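Local coordinates for amidase, hydantoinase/carbamoylase family (PDB 5TP4), which probably hydrolyses N-carbamoyl-L-amino acids to free amino acids, using a two-zinc site, at residues M9-E14 and R348-F353; R243-Y247 and I285-V289. One frame throughout, in Å; residues are numbered along the deposited sequence.

Contacts 1 and 2 lie far apart in the subunit: their centres are 60 Å from each other, on opposite sides of the chain's centre, and the nearest atoms are about 44 Å apart. Along the chain the order is 9-14, 243-247, 285-289, 348-353, so both halves of contact 2 fall between those of contact 1. Contact 1 joins the start of the chain to helix 340-353 in what is, by family, the catalytic domain, whereas contact 2 belongs to the inserted lid, or dimerization, domain and reaches the second subunit. Strand 212-229 is shared by both, pairing with 288-297 near contact 2 and with 357-362, which follows helix 340-353. Neither contact touches the zinc site.

Contact 1: M9-E14 and R348-F353; sequences MKDLLE and RAAEAF
Residues 9-11 form a short 3-10 turn, closed by a hydrogen bond from Leu12 N to Met9 O (3.0 Å). Leu12 then takes a left-handed conformation (phi/psi 56/47°), and Leu13 and Glu14 continue extended, so the chain turns sharply. Residues 348-353 lie on helix 340-353, with i to i-4 bonds from Ala352 N to Arg348 O (2.9 Å) and from Phe353 N to Ala349 O (3.2 Å). The nearest CA atoms are those of Leu12 and Phe353, 6.6 Å apart, and no hydrogen bond crosses between the segments.

The packing is mainly apolar. Met9 points at the helix with chi1 m, chi2 -106° and chi3 t, laying SD 3.5 Å from Ala349 CA and 3.7 Å from Ala349 CB, while Met9 CB rests 4.0 Å from Ala352 CB; the small alanines leave room for the thioether. Leu12 (m, t) brings CD2 to 3.7 Å from the centroid of the Phe353 ring, only 6° off the ring normal, a CH-pi contact over the face. Phe353 (chi1 -85°, chi2 -81°) swings its ring into the bend, where Leu13 O, 3.5 Å from Phe353 CZ, and Glu14 CG, 3.7 Å from Phe353 CE1, meet its edge. Arg348 meets Met9 through its backbone C and CB and sends its guanidinium away, to a salt bridge with Glu344.

This surface packing ties the N-terminal loop, which leads into helix 17-28, to a helix over 330 residues later. Helix 398-416 lines the junction: Ala414 touches Met9, Leu413 touches Leu13, and Asn410 hydrogen-bonds Leu13 O and packs on Phe353.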
loop_
_atom_site.group_PDB
_atom_site.type_symbol
_atom_site.label_atom_id
_atom_site.label_comp_id
_atom_site.label_asym_id
_atom_site.label_seq_id
_atom_site.Cartn_x
_atom_site.Cartn_y
_atom_site.Cartn_z
ATOM N N MET B 9 17.122 -51.099 9.675
ATOM C CA MET B 9 16.845 -50.228 8.535
ATOM C C MET B 9 17.212 -50.907 7.219
ATOM O O MET B 9 16.545 -50.695 6.199
ATOM C CB MET B 9 17.609 -48.906 8.660
ATOM C CG MET B 9 17.204 -48.052 9.865
ATOM S SD MET B 9 16.217 -46.645 9.363
ATOM C CE MET B 9 16.055 -45.656 10.871
ATOM N N LYS B 10 18.287 -51.704 7.209
ATOM C CA LYS B 10 18.753 -52.279 5.953
ATOM C C LYS B 10 17.800 -53.320 5.380
ATOM O O LYS B 10 18.012 -53.741 4.235
ATOM C CB LYS B 10 20.159 -52.890 6.131
ATOM N N ASP B 11 16.765 -53.738 6.127
ATOM C CA ASP B 11 15.733 -54.596 5.548
ATOM C C ASP B 11 14.884 -53.849 4.523
ATOM O O ASP B 11 14.264 -54.497 3.667
ATOM C CB ASP B 11 14.832 -55.168 6.642
ATOM C CG ASP B 11 15.549 -56.184 7.524
ATOM O OD1 ASP B 11 16.676 -56.601 7.187
ATOM O OD2 ASP B 11 14.971 -56.533 8.562
ATOM N N LEU B 12 14.863 -52.508 4.588
ATOM C CA LEU B 12 14.198 -51.651 3.593
ATOM C C LEU B 12 12.721 -52.024 3.448
ATOM O O LEU B 12 12.196 -52.194 2.341
ATOM C CB LEU B 12 14.914 -51.707 2.242
ATOM C CG LEU B 12 16.359 -51.187 2.194
ATOM C CD1 LEU B 12 16.875 -51.131 0.762
ATOM C CD2 LEU B 12 16.477 -49.821 2.889
ATOM N N LEU B 13 12.056 -52.181 4.586
ATOM C CA LEU B 13 10.615 -52.389 4.572
ATOM C C LEU B 13 9.945 -51.197 3.906
ATOM O O LEU B 13 10.189 -50.050 4.293
ATOM C CB LEU B 13 10.104 -52.547 6.008
ATOM C CG LEU B 13 8.618 -52.843 6.174
ATOM C CD1 LEU B 13 8.293 -54.242 5.651
ATOM C CD2 LEU B 13 8.244 -52.705 7.651
ATOM N N GLU B 14 9.085 -51.460 2.905
ATOM C CA GLU B 14 8.445 -50.405 2.129
ATOM C C GLU B 14 6.930 -50.428 2.287
ATOM O O GLU B 14 6.329 -51.470 2.575
ATOM C CB GLU B 14 8.770 -50.545 0.647
ATOM C CG GLU B 14 10.218 -50.336 0.343
ATOM C CD GLU B 14 10.504 -50.296 -1.142
ATOM O OE1 GLU B 14 9.557 -50.455 -1.939
ATOM O OE2 GLU B 14 11.683 -50.097 -1.504
ATOM N N ARG B 348 18.871 -41.427 8.938
ATOM C CA ARG B 348 19.369 -42.775 8.712
ATOM C C ARG B 348 18.434 -43.550 7.793
ATOM O O ARG B 348 18.897 -44.355 6.974
ATOM C CB ARG B 348 19.552 -43.531 10.038
ATOM C CG ARG B 348 20.615 -42.974 10.967
ATOM C CD ARG B 348 20.677 -43.825 12.276
ATOM N NE ARG B 348 21.798 -43.424 13.127
ATOM C CZ ARG B 348 23.024 -43.942 13.026
ATOM N NH1 ARG B 348 23.293 -44.901 12.129
ATOM N NH2 ARG B 348 23.987 -43.509 13.825
ATOM N N ALA B 349 17.117 -43.343 7.928
ATOM C CA ALA B 349 16.191 -44.042 7.043
ATOM C C ALA B 349 16.379 -43.575 5.612
ATOM O O ALA B 349 16.418 -44.399 4.677
ATOM C CB ALA B 349 14.745 -43.840 7.500
ATOM N N ALA B 350 16.521 -42.257 5.419
ATOM C CA ALA B 350 16.764 -41.759 4.067
ATOM C C ALA B 350 18.048 -42.347 3.502
ATOM O O ALA B 350 18.106 -42.752 2.330
ATOM C CB ALA B 350 16.841 -40.231 4.052
ATOM N N GLU B 351 19.099 -42.399 4.317
ATOM C CA GLU B 351 20.368 -42.896 3.796
ATOM C C GLU B 351 20.288 -44.381 3.482
ATOM O O GLU B 351 20.868 -44.837 2.486
ATOM C CB GLU B 351 21.501 -42.611 4.789
ATOM C CG GLU B 351 21.745 -41.112 4.928
ATOM C CD GLU B 351 22.827 -40.774 5.937
ATOM O OE1 GLU B 351 23.681 -41.647 6.205
ATOM O OE2 GLU B 351 22.820 -39.631 6.453
ATOM N N ALA B 352 19.580 -45.154 4.314
ATOM C CA ALA B 352 19.507 -46.596 4.079
ATOM C C ALA B 352 18.862 -46.912 2.727
ATOM O O ALA B 352 19.247 -47.877 2.058
ATOM C CB ALA B 352 18.726 -47.286 5.197
ATOM N N PHE B 353 17.841 -46.141 2.341
ATOM C CA PHE B 353 17.159 -46.298 1.062
ATOM C C PHE B 353 17.921 -45.663 -0.096
ATOM O O PHE B 353 17.574 -45.894 -1.275
ATOM C CB PHE B 353 15.768 -45.665 1.150
ATOM C CG PHE B 353 14.725 -46.559 1.724
ATOM C CD1 PHE B 353 14.119 -47.513 0.935
ATOM C CD2 PHE B 353 14.339 -46.435 3.048
ATOM C CE1 PHE B 353 13.139 -48.334 1.459
ATOM C CE2 PHE B 353 13.357 -47.257 3.589
ATOM C CZ PHE B 353 12.752 -48.219 2.791
#

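Contact 2: R243-Y247 and I285-V289; sequences RKDAY and IAGDV
Ile285 (m, t) overlaps the side chain of Arg243: its CD1 lies over one face of the guanidinium, 3.6 Å from Arg243 NE, and its CG2 packs 3.8 Å from Asp245 CA. The contact sets the N-capped start of helix 246-262 against the lead-in to strand 288-297, within the alpha/beta lid, or dimerization, domain of the M20 fold.

Residues 243-245 are extended and lead into the helix; Ile285 and Ala286 are extended too, Gly287 bends (phi/psi -106/-9°), and the strand follows. The two end-to-end directions differ by 39°, with Ala246 CA and Ala286 CA closest at 5.3 Å. There Ala246 N donates to Ala286 O (3.0 Å, 158°), the one direct hydrogen bond across the pair. Asp245, with chi1 t, is the N-cap: its OD1 accepts from Tyr247 N at 2.8 Å and also from Phe248 N. Val289 (chi1 t) sets CG2 3.7 Å from Ala246 CB and 3.6 Å from Ala246 O, while Tyr247 CB meets Ala286 CB at 3.7 Å. Ile277 of the adjoining strand 269-277 packs on Tyr247, Ala286 and Val289.

Arg243 is stretched (chi1 m, then t, t); its NH2 bonds Thr238 O and Ala235 O, and NH1 reaches Thr271 OG1 of the second subunit; Tyr247 packs on Ile272 of that subunit. The helix start thus takes part in the dimer interface. Asp288, pointing away, forms a salt bridge with Arg227.

A water completes the junction, donating to Asp245 OD2 at 3.0 Å and accepting from Ala286 N at 2.8 Å.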
loop_
_atom_site.group_PDB
_atom_site.type_symbol
_atom_site.label_atom_id
_atom_site.label_comp_id
_atom_site.label_asym_id
_atom_site.label_seq_id
_atom_site.Cartn_x
_atom_site.Cartn_y
_atom_site.Cartn_z
ATOM N N ARG B 243 12.387 18.862 0.103
ATOM C CA ARG B 243 11.499 17.748 0.359
ATOM C C ARG B 243 11.977 16.885 1.516
ATOM O O ARG B 243 13.176 16.737 1.765
ATOM C CB ARG B 243 11.378 16.887 -0.893
ATOM C CG ARG B 243 10.808 17.656 -2.040
ATOM C CD ARG B 243 10.569 16.768 -3.214
ATOM N NE ARG B 243 9.844 17.543 -4.240
ATOM C CZ ARG B 243 9.049 17.023 -5.149
ATOM N NH1 ARG B 243 8.851 15.704 -5.188
ATOM N NH2 ARG B 243 8.435 17.841 -6.003
ATOM N N LYS B 244 11.003 16.299 2.211
ATOM C CA LYS B 244 11.225 15.289 3.248
ATOM C C LYS B 244 10.291 14.128 2.879
ATOM O O LYS B 244 9.204 13.960 3.429
ATOM C CB LYS B 244 10.968 15.860 4.616
ATOM C CG LYS B 244 12.006 16.956 4.973
ATOM C CD LYS B 244 11.584 17.726 6.199
ATOM C CE LYS B 244 12.440 18.969 6.404
ATOM N NZ LYS B 244 12.037 19.696 7.653
ATOM N N ASP B 245 10.732 13.343 1.896
ATOM C CA ASP B 245 9.893 12.374 1.207
ATOM C C ASP B 245 9.960 11.044 1.946
ATOM O O ASP B 245 10.976 10.347 1.876
ATOM C CB ASP B 245 10.374 12.234 -0.238
ATOM C CG ASP B 245 9.459 11.371 -1.084
ATOM O OD1 ASP B 245 9.007 10.321 -0.600
ATOM O OD2 ASP B 245 9.228 11.712 -2.263
ATOM N N ALA B 246 8.875 10.693 2.645
ATOM C CA ALA B 246 8.846 9.461 3.417
ATOM C C ALA B 246 8.861 8.218 2.537
ATOM O O ALA B 246 9.201 7.135 3.038
ATOM C CB ALA B 246 7.620 9.433 4.337
ATOM N N TYR B 247 8.477 8.329 1.256
ATOM C CA TYR B 247 8.465 7.114 0.450
ATOM C C TYR B 247 9.840 6.816 -0.121
ATOM O O TYR B 247 10.263 5.654 -0.113
ATOM C CB TYR B 247 7.420 7.188 -0.667
ATOM C CG TYR B 247 7.393 5.872 -1.414
ATOM C CD1 TYR B 247 6.787 4.740 -0.852
ATOM C CD2 TYR B 247 8.033 5.742 -2.637
ATOM C CE1 TYR B 247 6.788 3.518 -1.526
ATOM C CE2 TYR B 247 8.036 4.518 -3.325
ATOM C CZ TYR B 247 7.426 3.428 -2.760
ATOM O OH TYR B 247 7.427 2.230 -3.435
ATOM N N ILE B 285 3.656 14.692 -2.145
ATOM C CA ILE B 285 4.757 13.947 -1.539
ATOM C C ILE B 285 4.258 13.120 -0.359
ATOM O O ILE B 285 3.438 13.577 0.450
ATOM C CB ILE B 285 5.851 14.940 -1.108
ATOM C CG1 ILE B 285 6.386 15.672 -2.349
ATOM C CG2 ILE B 285 6.977 14.240 -0.268
ATOM C CD1 ILE B 285 7.043 17.008 -2.026
ATOM N N ALA B 286 4.775 11.893 -0.243
ATOM C CA ALA B 286 4.413 11.018 0.872
ATOM C C ALA B 286 4.931 11.594 2.185
ATOM O O ALA B 286 6.134 11.830 2.332
ATOM C CB ALA B 286 4.977 9.614 0.647
ATOM N N GLY B 287 4.018 11.834 3.127
ATOM C CA GLY B 287 4.399 12.258 4.462
ATOM C C GLY B 287 4.237 11.165 5.503
ATOM O O GLY B 287 4.641 11.356 6.654
ATOM N N ASP B 288 3.625 10.040 5.146
ATOM C CA ASP B 288 3.248 9.020 6.131
ATOM C C ASP B 288 3.241 7.681 5.408
ATOM O O ASP B 288 2.344 7.420 4.596
ATOM C CB ASP B 288 1.867 9.338 6.734
ATOM C CG ASP B 288 1.475 8.421 7.880
ATOM O OD1 ASP B 288 2.284 7.575 8.303
ATOM O OD2 ASP B 288 0.319 8.554 8.363
ATOM N N VAL B 289 4.250 6.853 5.668
ATOM C CA VAL B 289 4.406 5.568 4.993
ATOM C C VAL B 289 4.521 4.500 6.063
ATOM O O VAL B 289 5.271 4.671 7.032
ATOM C CB VAL B 289 5.652 5.526 4.094
ATOM C CG1 VAL B 289 5.770 4.142 3.449
ATOM C CG2 VAL B 289 5.594 6.634 3.013
HETATM O O HOH W 1 6.374 10.848 -2.236
#